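Pesticidial crystal protein CRY2AA (Bacillus thuringiensis serovar kurstaki, PDB 1I5P) kills dipteran and lepidopteran larvae by binding to their midgut epithelial cells and promoting colloid-osmotic lysis. Local coordinates at residues A[202-205]-A[206-210]; A[192-195]-A[196-200]. All coordinates share one frame; numbering follows the deposited sequence.

Interaction 1 of 2, residues A[202-205]-A[206-210]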
# COMPACT_ATOMS: atom_id res chain seq x y z
N ALA A 202 -9.48 36.33 -3.03
CA ALA A 202 -10.43 35.34 -3.53
C ALA A 202 -9.97 34.83 -4.88
O ALA A 202 -10.10 33.64 -5.18
CB ALA A 202 -11.82 35.96 -3.64
N ALA A 203 -9.44 35.73 -5.70
CA ALA A 203 -8.96 35.36 -7.03
C ALA A 203 -7.79 34.40 -6.95
O ALA A 203 -7.70 33.44 -7.71
CB ALA A 203 -8.56 36.61 -7.80
N THR A 204 -6.88 34.66 -6.01
CA THR A 204 -5.72 33.79 -5.84
C THR A 204 -6.16 32.43 -5.32
O THR A 204 -5.64 31.40 -5.74
CB THR A 204 -4.73 34.42 -4.85
OG1 THR A 204 -4.20 35.62 -5.41
CG2 THR A 204 -3.60 33.45 -4.54
N LEU A 205 -7.12 32.44 -4.40
CA LEU A 205 -7.63 31.21 -3.82
C LEU A 205 -8.20 30.30 -4.90
O LEU A 205 -7.86 29.12 -4.96
CB LEU A 205 -8.72 31.52 -2.78
CG LEU A 205 -9.51 30.32 -2.24
CD1 LEU A 205 -8.55 29.24 -1.74
CD2 LEU A 205 -10.43 30.79 -1.12
N ARG A 206 -9.07 30.85 -5.74
CA ARG A 206 -9.66 30.08 -6.80
C ARG A 206 -8.59 29.50 -7.72
O ARG A 206 -8.67 28.34 -8.13
CB ARG A 206 -10.62 30.93 -7.62
CG ARG A 206 -11.31 30.16 -8.73
CD ARG A 206 -12.17 29.03 -8.17
NE ARG A 206 -11.94 27.77 -8.86
CZ ARG A 206 -12.65 26.66 -8.66
NH1 ARG A 206 -13.65 26.65 -7.78
NH2 ARG A 206 -12.36 25.56 -9.33
N THR A 207 -7.59 30.31 -8.05
CA THR A 207 -6.51 29.85 -8.91
C THR A 207 -5.76 28.68 -8.26
O THR A 207 -5.48 27.68 -8.92
CB THR A 207 -5.51 30.99 -9.21
OG1 THR A 207 -6.17 32.01 -9.97
CG2 THR A 207 -4.31 30.48 -9.99
N TYR A 208 -5.45 28.79 -6.97
CA TYR A 208 -4.74 27.72 -6.29
C TYR A 208 -5.55 26.45 -6.13
O TYR A 208 -4.98 25.37 -5.99
CB TYR A 208 -4.20 28.20 -4.94
CG TYR A 208 -2.82 28.80 -5.09
CD1 TYR A 208 -2.65 30.01 -5.76
CD2 TYR A 208 -1.68 28.11 -4.69
CE1 TYR A 208 -1.38 30.51 -6.04
CE2 TYR A 208 -0.40 28.60 -4.96
CZ TYR A 208 -0.26 29.80 -5.64
OH TYR A 208 1.00 30.26 -5.96
N ARG A 209 -6.87 26.55 -6.14
CA ARG A 209 -7.68 25.33 -6.04
C ARG A 209 -7.43 24.56 -7.34
O ARG A 209 -7.29 23.34 -7.32
CB ARG A 209 -9.17 25.66 -5.91
CG ARG A 209 -9.60 26.31 -4.59
CD ARG A 209 -11.12 26.51 -4.59
NE ARG A 209 -11.64 27.21 -3.42
CZ ARG A 209 -11.86 26.65 -2.23
NH1 ARG A 209 -11.61 25.37 -2.02
NH2 ARG A 209 -12.38 27.39 -1.25
N ASP A 210 -7.37 25.28 -8.46
CA ASP A 210 -7.13 24.63 -9.75
C ASP A 210 -5.71 24.10 -9.80
O ASP A 210 -5.45 23.05 -10.41
CB ASP A 210 -7.34 25.61 -10.92
CG ASP A 210 -8.80 25.94 -11.15
OD1 ASP A 210 -9.67 25.17 -10.70
OD2 ASP A 210 -9.08 26.98 -11.79

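Interaction 2 of 2, residues A[192-195]-A[196-200]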
# COMPACT_ATOMS: atom_id res chain seq x y z
N ILE A 192 -4.27 27.31 0.08
CA ILE A 192 -5.71 27.13 0.11
C ILE A 192 -6.30 27.11 1.52
O ILE A 192 -7.21 27.89 1.83
CB ILE A 192 -6.11 25.81 -0.59
CG1 ILE A 192 -5.71 25.86 -2.07
CG2 ILE A 192 -7.61 25.56 -0.43
CD1 ILE A 192 -5.88 24.55 -2.81
N LEU A 193 -5.78 26.23 2.37
CA LEU A 193 -6.29 26.07 3.73
C LEU A 193 -5.95 27.20 4.70
O LEU A 193 -6.55 27.30 5.77
CB LEU A 193 -5.81 24.73 4.30
CG LEU A 193 -6.32 23.49 3.55
CD1 LEU A 193 -5.74 22.22 4.16
CD2 LEU A 193 -7.85 23.47 3.59
N ASN A 194 -5.01 28.05 4.32
CA ASN A 194 -4.60 29.17 5.16
C ASN A 194 -4.88 30.50 4.45
O ASN A 194 -4.34 31.54 4.83
CB ASN A 194 -3.11 29.06 5.48
CG ASN A 194 -2.79 27.86 6.34
OD1 ASN A 194 -2.92 27.92 7.56
ND2 ASN A 194 -2.40 26.76 5.71
N ALA A 195 -5.73 30.44 3.44
CA ALA A 195 -6.08 31.62 2.63
C ALA A 195 -6.45 32.85 3.45
O ALA A 195 -5.80 33.89 3.35
CB ALA A 195 -7.22 31.27 1.68
N ASP A 196 -7.50 32.74 4.26
CA ASP A 196 -7.93 33.86 5.08
C ASP A 196 -6.83 34.31 6.04
O ASP A 196 -6.55 35.49 6.16
CB ASP A 196 -9.19 33.48 5.85
CG ASP A 196 -10.39 33.25 4.94
OD1 ASP A 196 -11.39 32.66 5.41
OD2 ASP A 196 -10.33 33.67 3.77
N GLU A 197 -6.22 33.34 6.72
CA GLU A 197 -5.15 33.63 7.67
C GLU A 197 -3.94 34.34 7.05
O GLU A 197 -3.28 35.14 7.70
CB GLU A 197 -4.66 32.33 8.34
CG GLU A 197 -5.64 31.63 9.28
CD GLU A 197 -6.75 30.86 8.55
OE1 GLU A 197 -6.63 30.62 7.33
OE2 GLU A 197 -7.74 30.47 9.22
N TRP A 198 -3.66 34.05 5.78
CA TRP A 198 -2.51 34.66 5.12
C TRP A 198 -2.83 35.91 4.31
O TRP A 198 -1.94 36.53 3.73
CB TRP A 198 -1.82 33.63 4.22
CG TRP A 198 -1.16 32.51 4.99
CD1 TRP A 198 -1.12 32.36 6.34
CD2 TRP A 198 -0.44 31.41 4.43
NE1 TRP A 198 -0.42 31.22 6.67
CE2 TRP A 198 0.01 30.62 5.51
CE3 TRP A 198 -0.14 31.00 3.12
CZ2 TRP A 198 0.76 29.45 5.33
CZ3 TRP A 198 0.60 29.84 2.94
CH2 TRP A 198 1.04 29.08 4.04
N GLY A 199 -4.11 36.28 4.26
CA GLY A 199 -4.51 37.46 3.51
C GLY A 199 -4.61 37.21 2.02
O GLY A 199 -4.53 38.14 1.22
N ILE A 200 -4.79 35.95 1.64
CA ILE A 200 -4.91 35.57 0.23
C ILE A 200 -6.22 36.07 -0.36
O ILE A 200 -7.27 35.96 0.28
CB ILE A 200 -4.84 34.03 0.08
CG1 ILE A 200 -3.47 33.52 0.55
CG2 ILE A 200 -5.10 33.63 -1.37
CD1 ILE A 200 -2.29 34.15 -0.17

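Interaction 1 of 2, residues A[202-205]-A[206-210]
L205 and R209, one helical turn apart, meet where the leucine's branched end lies against the arginine's flat head. CD1 of L205 sits over one face of the R209 guanidinium, 3.8 Å above its plane and displaced toward the rim, while CD2 of L205 comes within 3.9 Å of R209 NH2. Leucine also supplies apolar bulk to pack on I192 of helix 170-193. The arginine chain is extended from CG to NE, and its second methylene, CG, passes 3.3 Å from L205 O. An arginine suits this place because its aliphatic stem and guanidinium face accept methyl groups while the nitrogens at the rim can bond elsewhere: NH1 is hydrogen-bonded to the carbonyl of L632.

On another side of the helix, T204 and Y208 run side by side and point the same way. The threonine methyl is turned anti to its own N (chi1 -65° for OG1), which brings CG2 to 3.8 Å from Y208 CD1. T204 O lies at the edge of this ring, near its plane. Threonine offers both this methyl and a hydroxyl, which is hydrogen-bonded to S201 OG.

These pairs belong to the first turns of helix 202-232, part of the helical bundle that forms the N-terminal domain of three-domain delta-endotoxins. Four i to i+4 backbone bonds join the turns, from R206 N to A202 O through R209 N to L205 O. R206 and D210 add a salt bridge at the same spacing: R206 NH2 donates to the syn side of D210 OD1 at 3.0 Å, tilted 28° out of the carboxylate plane. Y208, buried, faces inward, its broad ring suited to packing on F187, I188 and V191 of helix 170-193 and V150 and Q154 of helix 145-160.

Interaction 2 of 2, residues A[192-195]-A[196-200]
N194 lays its CB over the indole of W198, and this CH-pi contact is the tight part of the turn. The methylene stands 3.6 Å from the centroid of the five-membered ring, only 14° off its normal, and the asparagine amide continues over the ring system with its plane turned just 15° from that of the indole. With CG anti to the carbonyl carbon (chi1 -66°), the amide of N194 extends toward the six-membered ring, CG lying 4.0 Å from W198 CZ2. Asparagine fits because it offers a methylene to the aromatic face and still has a polar end: its ND2 is hydrogen-bonded to the carbonyls of D190 and K71.

After the stacked pair the backbone turns. W198 N donates to N194 O at 2.8 Å. A195 O receives I200 N at 2.9 Å and, more weakly, W198 N, while G199 N bonds D196 O. G199, with its positive phi, completes a Schellman motif that ends the short, weakly bonded helix 195-198; glycine tolerates that backbone conformation readily. The small methyl of A195 meets I200 CB at 4.0 Å, an apolar contact across the C-cap.

The other side is looser and more polar. D196 and E197 are exposed, as suits carboxylates on a surface turn, and E197 bends at chi2 so that OE1 comes to 3.3 Å from N194 CA without gripping a donor across the contact.

The turn thus leads from the end of helix 170-193 into helix 202-232. W198 touches I146 and I200 touches T147, both at the start of helix 145-160, and I192, still in helical conformation, packs on L205, Y208 and L212 of helix 202-232.

How the interactions relate
Both contacts belong to the N-terminal helical domain and follow one another in the chain: 192-200 closes helix 170-193 and the short helix after it, and 202-210 opens the next long helix. Interaction 2 is partly buried and relies on an aromatic face and a glycine-based cap. Interaction 1 lies more at the surface, combining regular helical bonds with charged side chains, with Y208 as its one buried residue, packed against neighbouring helices. Aliphatic side chains of 192-200 pack against the backbone of 202-210: I192 CD1 lies 3.4 Å from Y208 O, and I200 CG2 lies 3.8 Å from L205 N. L632, near the C-terminus, borders both contacts.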